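Local coordinates for protein thiaminase-I (Naegleria gruberi, PDB 4HCY) that is a thiaminase-I, a two-lobed protein of the periplasmic-binding-protein type, and holds the ligand 0YN in this model, at residues A[16-21]-A[234-239]; A[258-263]-A[331-336]. All blocks are in the same frame, centred on the assembly; numbering follows the deposited sequence.

Contact 1 (A[16-21]-A[234-239]); sequences YLPSWN and SMCEIK. With 0YN (2-{4-[(4-amino-2-methylpyrimidin-5-yl)methyl]-3-methylthiophen-2-yl}ethanol), chain G.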
loop_
_atom_site.group_PDB
_atom_site.type_symbol
_atom_site.label_atom_id
_atom_site.label_comp_id
_atom_site.label_asym_id
_atom_site.label_seq_id
_atom_site.Cartn_x
_atom_site.Cartn_y
_atom_site.Cartn_z
ATOM N N TYR A 16 8.204 -4.712 3.683
ATOM C CA TYR A 16 8.180 -3.273 3.930
ATOM C C TYR A 16 7.157 -2.881 4.993
ATOM O O TYR A 16 6.145 -2.242 4.703
ATOM C CB TYR A 16 7.956 -2.502 2.630
ATOM C CG TYR A 16 9.063 -2.714 1.624
ATOM C CD1 TYR A 16 10.210 -1.930 1.648
ATOM C CD2 TYR A 16 8.969 -3.708 0.659
ATOM C CE1 TYR A 16 11.227 -2.124 0.734
ATOM C CE2 TYR A 16 9.982 -3.909 -0.258
ATOM C CZ TYR A 16 11.108 -3.114 -0.216
ATOM O OH TYR A 16 12.119 -3.312 -1.127
ATOM N N LEU A 17 7.447 -3.273 6.229
ATOM C CA LEU A 17 6.607 -2.955 7.375
ATOM C C LEU A 17 7.327 -1.928 8.251
ATOM O O LEU A 17 8.529 -1.717 8.085
ATOM C CB LEU A 17 6.292 -4.236 8.156
ATOM C CG LEU A 17 4.921 -4.857 7.874
ATOM C CD1 LEU A 17 4.740 -5.151 6.391
ATOM C CD2 LEU A 17 4.723 -6.119 8.699
ATOM N N PRO A 18 6.595 -1.267 9.168
ATOM C CA PRO A 18 7.195 -0.243 10.034
ATOM C C PRO A 18 8.411 -0.725 10.823
ATOM O O PRO A 18 8.614 -1.928 10.996
ATOM C CB PRO A 18 6.065 0.091 11.009
ATOM C CG PRO A 18 4.836 -0.184 10.255
ATOM C CD PRO A 18 5.134 -1.345 9.353
ATOM N N SER A 19 9.206 0.224 11.303
ATOM C CA SER A 19 10.367 -0.081 12.125
ATOM C C SER A 19 10.545 0.973 13.211
ATOM O O SER A 19 10.639 2.166 12.920
ATOM C CB SER A 19 11.631 -0.163 11.267
ATOM O OG SER A 19 11.532 -1.198 10.305
ATOM N N TRP A 20 10.580 0.529 14.462
ATOM C CA TRP A 20 10.833 1.427 15.582
ATOM C C TRP A 20 12.332 1.548 15.816
ATOM O O TRP A 20 13.082 0.602 15.577
ATOM C CB TRP A 20 10.139 0.924 16.849
ATOM C CG TRP A 20 8.642 0.963 16.777
ATOM C CD1 TRP A 20 7.831 1.997 17.145
ATOM C CD2 TRP A 20 7.776 -0.079 16.311
ATOM N NE1 TRP A 20 6.514 1.664 16.937
ATOM C CE2 TRP A 20 6.454 0.395 16.424
ATOM C CE3 TRP A 20 7.991 -1.366 15.808
ATOM C CZ2 TRP A 20 5.353 -0.372 16.054
ATOM C CZ3 TRP A 20 6.896 -2.126 15.441
ATOM C CH2 TRP A 20 5.593 -1.627 15.565
ATOM N N ASN A 21 12.766 2.715 16.280
ATOM C CA ASN A 21 14.185 2.952 16.511
ATOM C C ASN A 21 14.421 4.064 17.529
ATOM O O ASN A 21 13.944 5.186 17.362
ATOM C CB ASN A 21 14.890 3.283 15.193
ATOM C CG ASN A 21 16.390 3.059 15.257
ATOM O OD1 ASN A 21 17.010 3.202 16.312
ATOM N ND2 ASN A 21 16.981 2.703 14.123
ATOM N N SER A 234 3.620 4.932 8.329
ATOM C CA SER A 234 4.594 5.974 8.630
ATOM C C SER A 234 4.168 6.847 9.808
ATOM O O SER A 234 4.949 7.664 10.296
ATOM C CB SER A 234 4.846 6.843 7.396
ATOM O OG SER A 234 3.650 7.465 6.956
ATOM N N MET A 235 2.931 6.671 10.262
ATOM C CA MET A 235 2.400 7.468 11.362
ATOM C C MET A 235 2.363 6.670 12.663
ATOM O O MET A 235 1.796 7.122 13.657
ATOM C CB MET A 235 0.985 7.952 11.033
ATOM C CG MET A 235 0.748 8.298 9.573
ATOM S SD MET A 235 -1.001 8.593 9.242
ATOM C CE MET A 235 -1.010 8.661 7.452
ATOM N N CYS A 236 2.969 5.486 12.654
ATOM C CA CYS A 236 2.848 4.565 13.782
ATOM C C CYS A 236 3.615 5.019 15.021
ATOM O O CYS A 236 3.305 4.599 16.136
ATOM C CB CYS A 236 3.288 3.155 13.380
ATOM S SG CYS A 236 5.076 2.911 13.291
ATOM N N GLU A 237 4.612 5.876 14.829
ATOM C CA GLU A 237 5.436 6.334 15.944
ATOM C C GLU A 237 4.756 7.444 16.743
ATOM O O GLU A 237 5.277 7.894 17.764
ATOM C CB GLU A 237 6.810 6.792 15.451
ATOM C CG GLU A 237 7.582 5.722 14.698
ATOM C CD GLU A 237 9.042 6.080 14.506
ATOM O OE1 GLU A 237 9.555 5.909 13.380
ATOM O OE2 GLU A 237 9.678 6.527 15.484
ATOM N N ILE A 238 3.593 7.883 16.274
ATOM C CA ILE A 238 2.816 8.903 16.971
ATOM C C ILE A 238 1.347 8.503 17.068
ATOM O O ILE A 238 0.466 9.361 17.149
ATOM C CB ILE A 238 2.915 10.278 16.274
ATOM C CG1 ILE A 238 2.458 10.178 14.817
ATOM C CG2 ILE A 238 4.335 10.822 16.356
ATOM C CD1 ILE A 238 2.390 11.510 14.104
ATOM N N LYS A 239 1.089 7.198 17.068
ATOM C CA LYS A 239 -0.278 6.681 17.090
ATOM C C LYS A 239 -1.027 7.086 18.358
ATOM O O LYS A 239 -2.255 7.183 18.357
ATOM C CB LYS A 239 -0.287 5.158 16.933
ATOM C CG LYS A 239 0.364 4.402 18.080
ATOM C CD LYS A 239 0.243 2.898 17.888
ATOM C CE LYS A 239 0.817 2.141 19.073
ATOM N NZ LYS A 239 0.098 2.462 20.339
HETATM C C2A 0YN G . 1.346 -2.289 3.384
HETATM C C35 0YN G . 3.576 0.910 -0.818
HETATM C C2 0YN G . 5.840 0.277 0.201
HETATM S S1 0YN G . 7.516 0.229 -0.246
HETATM C C5 0YN G . 7.279 0.814 -1.848
HETATM C C4 0YN G . 5.821 1.065 -2.040
HETATM C C4A 0YN G . 5.205 1.581 -3.313
HETATM C C5A 0YN G . 8.522 0.962 -2.693
HETATM C C5B 0YN G . 8.689 2.408 -3.135
HETATM O O5G 0YN G . 9.970 2.572 -3.748
HETATM N "N1'" 0YN G . 2.406 -0.216 2.559
HETATM C "C2'" 0YN G . 1.931 -1.450 2.281
HETATM N "N3'" 0YN G . 1.977 -1.936 1.021
HETATM C "C4'" 0YN G . 2.499 -1.196 0.022
HETATM N "N4'" 0YN G . 2.544 -1.689 -1.239
HETATM C "C5'" 0YN G . 2.990 0.066 0.292
HETATM C "C6'" 0YN G . 2.929 0.548 1.594
HETATM C C3 0YN G . 5.077 0.746 -0.881
#
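P18, S19 and W20 pass alongside C236 and E237, joining the small antiparallel pair of strands 19-21 and 26-28 to the loop between strand 227-230 and helix 239-244. The segment begins at the ligand, where the Y16 ring has the sulfur of 0YN over one face (CG to S1, 3.8 Å). The phenol OH of Y16 is hydrogen-bonded to D52. P18 then turns its ring to the loop at 234-239, and its CB lies 3.8 Å from C236 SG. At S19 it is the backbone that faces E237: S19 O and E237 OE1 are 3.9 Å apart, two oxygens side by side rather than a bonded pair. W20, in strand 19-21, pairs with V27. C236 SG sits between its own backbone N and carbonyl carbon (chi1 77°), and from there it reaches both P18 and the indole. It lies 4.6 Å from the centroid of the five-membered ring of W20, approaching obliquely, 35° off the ring normal. E237 passes the same indole obliquely with CG and extends onward, its OE2 making a weak, long ion pair with K219. With no hydrogen bond found across the segments, cohesion here rests on apolar and sulfur-aromatic contact.

Contact 2 (A[258-263]-A[331-336]); sequences PYVYTD and SEVRVL. With 0YN (2-{4-[(4-amino-2-methylpyrimidin-5-yl)methyl]-3-methylthiophen-2-yl}ethanol), chain G.
Y259 and R334 form a single parallel beta bridge, the one bridge that joins the lead-in to strand 261-267 with the lead-in to strand 335-338. R334 engages P258 and V260 with both its backbone N and its backbone O: the N donates to P258 O (2.9 Å, nearly straight at 167°), and the O receives a weaker, more bent bond from V260 N. The Y259 side chain starts near the same carbonyl, with CB and CG both lying close to R334 O. Along one side of the ring, CD2 is 3.6 Å from R334 O and has L336 N near the ring plane. CE2 comes next, 3.9 Å from L336 CB. CE1 and CZ look onto R334 CB, which sits over the ring centre as a CH-pi contact, 3.7 Å from the centroid and 13° off its normal. At the tip, OH still lies within 4.1 Å of R334 CB. Beyond that methylene, R334 bends at chi2 (-65°) and carries its guanidinium away from the ring, where NH1 meets S331 O in the guanidinium plane and NH2 is held by S172 O. Beside the bridge, V260 packs with CB on V333 CG1 and with CG1 near V335 CG2, while P258 rests on V333 and E332. Past V260 the strand enters the ligand pocket: the Y261 ring takes C35 of 0YN over one face, and D263 OD1 accepts a hydrogen bond of 3.1 Å from N4' of 0YN.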
loop_
_atom_site.group_PDB
_atom_site.type_symbol
_atom_site.label_atom_id
_atom_site.label_comp_id
_atom_site.label_asym_id
_atom_site.label_seq_id
_atom_site.Cartn_x
_atom_site.Cartn_y
_atom_site.Cartn_z
ATOM N N PRO A 258 -9.451 8.864 -5.205
ATOM C CA PRO A 258 -8.398 8.468 -4.264
ATOM C C PRO A 258 -7.787 7.113 -4.620
ATOM O O PRO A 258 -8.515 6.167 -4.923
ATOM C CB PRO A 258 -9.141 8.384 -2.929
ATOM C CG PRO A 258 -10.600 8.171 -3.290
ATOM C CD PRO A 258 -10.772 8.379 -4.774
ATOM N N TYR A 259 -6.461 7.027 -4.581
ATOM C CA TYR A 259 -5.769 5.793 -4.942
ATOM C C TYR A 259 -5.362 4.963 -3.728
ATOM O O TYR A 259 -5.234 5.482 -2.619
ATOM C CB TYR A 259 -4.558 6.090 -5.829
ATOM C CG TYR A 259 -4.895 6.136 -7.300
ATOM C CD1 TYR A 259 -5.546 7.233 -7.851
ATOM C CD2 TYR A 259 -4.569 5.078 -8.139
ATOM C CE1 TYR A 259 -5.860 7.276 -9.197
ATOM C CE2 TYR A 259 -4.878 5.112 -9.485
ATOM C CZ TYR A 259 -5.523 6.213 -10.009
ATOM O OH TYR A 259 -5.832 6.250 -11.349
ATOM N N VAL A 260 -5.154 3.670 -3.955
ATOM C CA VAL A 260 -4.892 2.731 -2.873
ATOM C C VAL A 260 -3.931 1.617 -3.299
ATOM O O VAL A 260 -4.022 1.095 -4.412
ATOM C CB VAL A 260 -6.221 2.132 -2.338
ATOM C CG1 VAL A 260 -6.110 0.631 -2.110
ATOM C CG2 VAL A 260 -6.660 2.850 -1.069
ATOM N N TYR A 261 -2.999 1.277 -2.414
ATOM C CA TYR A 261 -2.128 0.125 -2.619
ATOM C C TYR A 261 -2.724 -1.091 -1.921
ATOM O O TYR A 261 -3.298 -0.972 -0.838
ATOM C CB TYR A 261 -0.734 0.385 -2.044
ATOM C CG TYR A 261 0.028 1.519 -2.689
ATOM C CD1 TYR A 261 0.706 1.334 -3.888
ATOM C CD2 TYR A 261 0.092 2.768 -2.086
ATOM C CE1 TYR A 261 1.413 2.366 -4.475
ATOM C CE2 TYR A 261 0.797 3.806 -2.667
ATOM C CZ TYR A 261 1.454 3.600 -3.860
ATOM O OH TYR A 261 2.157 4.633 -4.439
ATOM N N THR A 262 -2.594 -2.261 -2.540
ATOM C CA THR A 262 -2.980 -3.510 -1.891
ATOM C C THR A 262 -1.916 -4.578 -2.098
ATOM O O THR A 262 -1.468 -4.810 -3.221
ATOM C CB THR A 262 -4.324 -4.063 -2.412
ATOM O OG1 THR A 262 -4.199 -4.407 -3.797
ATOM C CG2 THR A 262 -5.444 -3.047 -2.234
ATOM N N ASP A 263 -1.509 -5.221 -1.009
ATOM C CA ASP A 263 -0.607 -6.361 -1.095
ATOM C C ASP A 263 -1.427 -7.643 -1.124
ATOM O O ASP A 263 -2.388 -7.791 -0.370
ATOM C CB ASP A 263 0.367 -6.374 0.082
ATOM C CG ASP A 263 1.256 -5.149 0.112
ATOM O OD1 ASP A 263 1.486 -4.555 -0.962
ATOM O OD2 ASP A 263 1.725 -4.781 1.208
ATOM N N SER A 331 -16.801 3.115 -4.002
ATOM C CA SER A 331 -16.938 3.091 -5.455
ATOM C C SER A 331 -16.006 4.085 -6.142
ATOM O O SER A 331 -15.884 4.087 -7.367
ATOM C CB SER A 331 -18.387 3.369 -5.860
ATOM O OG SER A 331 -18.822 4.625 -5.367
ATOM N N GLU A 332 -15.346 4.924 -5.351
ATOM C CA GLU A 332 -14.501 5.983 -5.893
ATOM C C GLU A 332 -13.022 5.595 -5.931
ATOM O O GLU A 332 -12.255 6.128 -6.733
ATOM C CB GLU A 332 -14.679 7.270 -5.082
ATOM C CG GLU A 332 -16.129 7.694 -4.900
ATOM C CD GLU A 332 -16.803 8.046 -6.212
ATOM O OE1 GLU A 332 -16.184 8.761 -7.027
ATOM O OE2 GLU A 332 -17.952 7.605 -6.429
ATOM N N VAL A 333 -12.633 4.667 -5.064
ATOM C CA VAL A 333 -11.234 4.265 -4.927
ATOM C C VAL A 333 -10.686 3.574 -6.178
ATOM O O VAL A 333 -11.327 2.687 -6.741
ATOM C CB VAL A 333 -11.032 3.354 -3.692
ATOM C CG1 VAL A 333 -9.646 2.729 -3.696
ATOM C CG2 VAL A 333 -11.260 4.141 -2.412
ATOM N N ARG A 334 -9.499 3.998 -6.606
ATOM C CA ARG A 334 -8.825 3.402 -7.755
ATOM C C ARG A 334 -7.537 2.696 -7.334
ATOM O O ARG A 334 -6.927 3.048 -6.323
ATOM C CB ARG A 334 -8.511 4.474 -8.800
ATOM C CG ARG A 334 -9.736 5.114 -9.423
ATOM C CD ARG A 334 -10.520 4.103 -10.237
ATOM N NE ARG A 334 -11.702 4.694 -10.858
ATOM C CZ ARG A 334 -12.911 4.701 -10.306
ATOM N NH1 ARG A 334 -13.101 4.147 -9.116
ATOM N NH2 ARG A 334 -13.929 5.262 -10.943
ATOM N N VAL A 335 -7.130 1.697 -8.110
ATOM C CA VAL A 335 -5.887 0.976 -7.851
ATOM C C VAL A 335 -5.039 0.880 -9.116
ATOM O O VAL A 335 -5.464 0.300 -10.115
ATOM C CB VAL A 335 -6.149 -0.447 -7.316
ATOM C CG1 VAL A 335 -4.838 -1.203 -7.156
ATOM C CG2 VAL A 335 -6.901 -0.391 -5.994
ATOM N N LEU A 336 -3.839 1.449 -9.068
ATOM C CA LEU A 336 -2.943 1.451 -10.220
ATOM C C LEU A 336 -2.229 0.112 -10.378
ATOM O O LEU A 336 -1.614 -0.390 -9.436
ATOM C CB LEU A 336 -1.922 2.583 -10.100
ATOM C CG LEU A 336 -0.968 2.780 -11.280
ATOM C CD1 LEU A 336 -1.736 3.158 -12.537
ATOM C CD2 LEU A 336 0.081 3.833 -10.954
HETATM C C2A 0YN G . 1.346 -2.289 3.384
HETATM C C35 0YN G . 3.576 0.910 -0.818
HETATM C C2 0YN G . 5.840 0.277 0.201
HETATM S S1 0YN G . 7.516 0.229 -0.246
HETATM C C5 0YN G . 7.279 0.814 -1.848
HETATM C C4 0YN G . 5.821 1.065 -2.040
HETATM C C4A 0YN G . 5.205 1.581 -3.313
HETATM C C5A 0YN G . 8.522 0.962 -2.693
HETATM C C5B 0YN G . 8.689 2.408 -3.135
HETATM O O5G 0YN G . 9.970 2.572 -3.748
HETATM N "N1'" 0YN G . 2.406 -0.216 2.559
HETATM C "C2'" 0YN G . 1.931 -1.450 2.281
HETATM N "N3'" 0YN G . 1.977 -1.936 1.021
HETATM C "C4'" 0YN G . 2.499 -1.196 0.022
HETATM N "N4'" 0YN G . 2.544 -1.689 -1.239
HETATM C "C5'" 0YN G . 2.990 0.066 0.292
HETATM C "C6'" 0YN G . 2.929 0.548 1.594
HETATM C C3 0YN G . 5.077 0.746 -0.881
#

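Overall arrangement
Contact 2 is a buried contact near the middle of the chain, whereas contact 1 lies farther out, is only partly buried and covers about half as much surface. Their centres are about 22 Å apart and they do not touch, yet both reach 0YN: the 16-21 segment through the Y16 ring at the sulfur, the 258-263 segment through the Y261 ring and the D263 carboxylate. Segments of both also lie against strand 114-125, through L17, M235 and I238 and through V260, T262 and D263. Chemistry follows place. The outer contact relies on side chains from a short strand and a loop; the inner one combines a backbone bridge, with one good and one weak hydrogen bond, with aromatic and aliphatic packing.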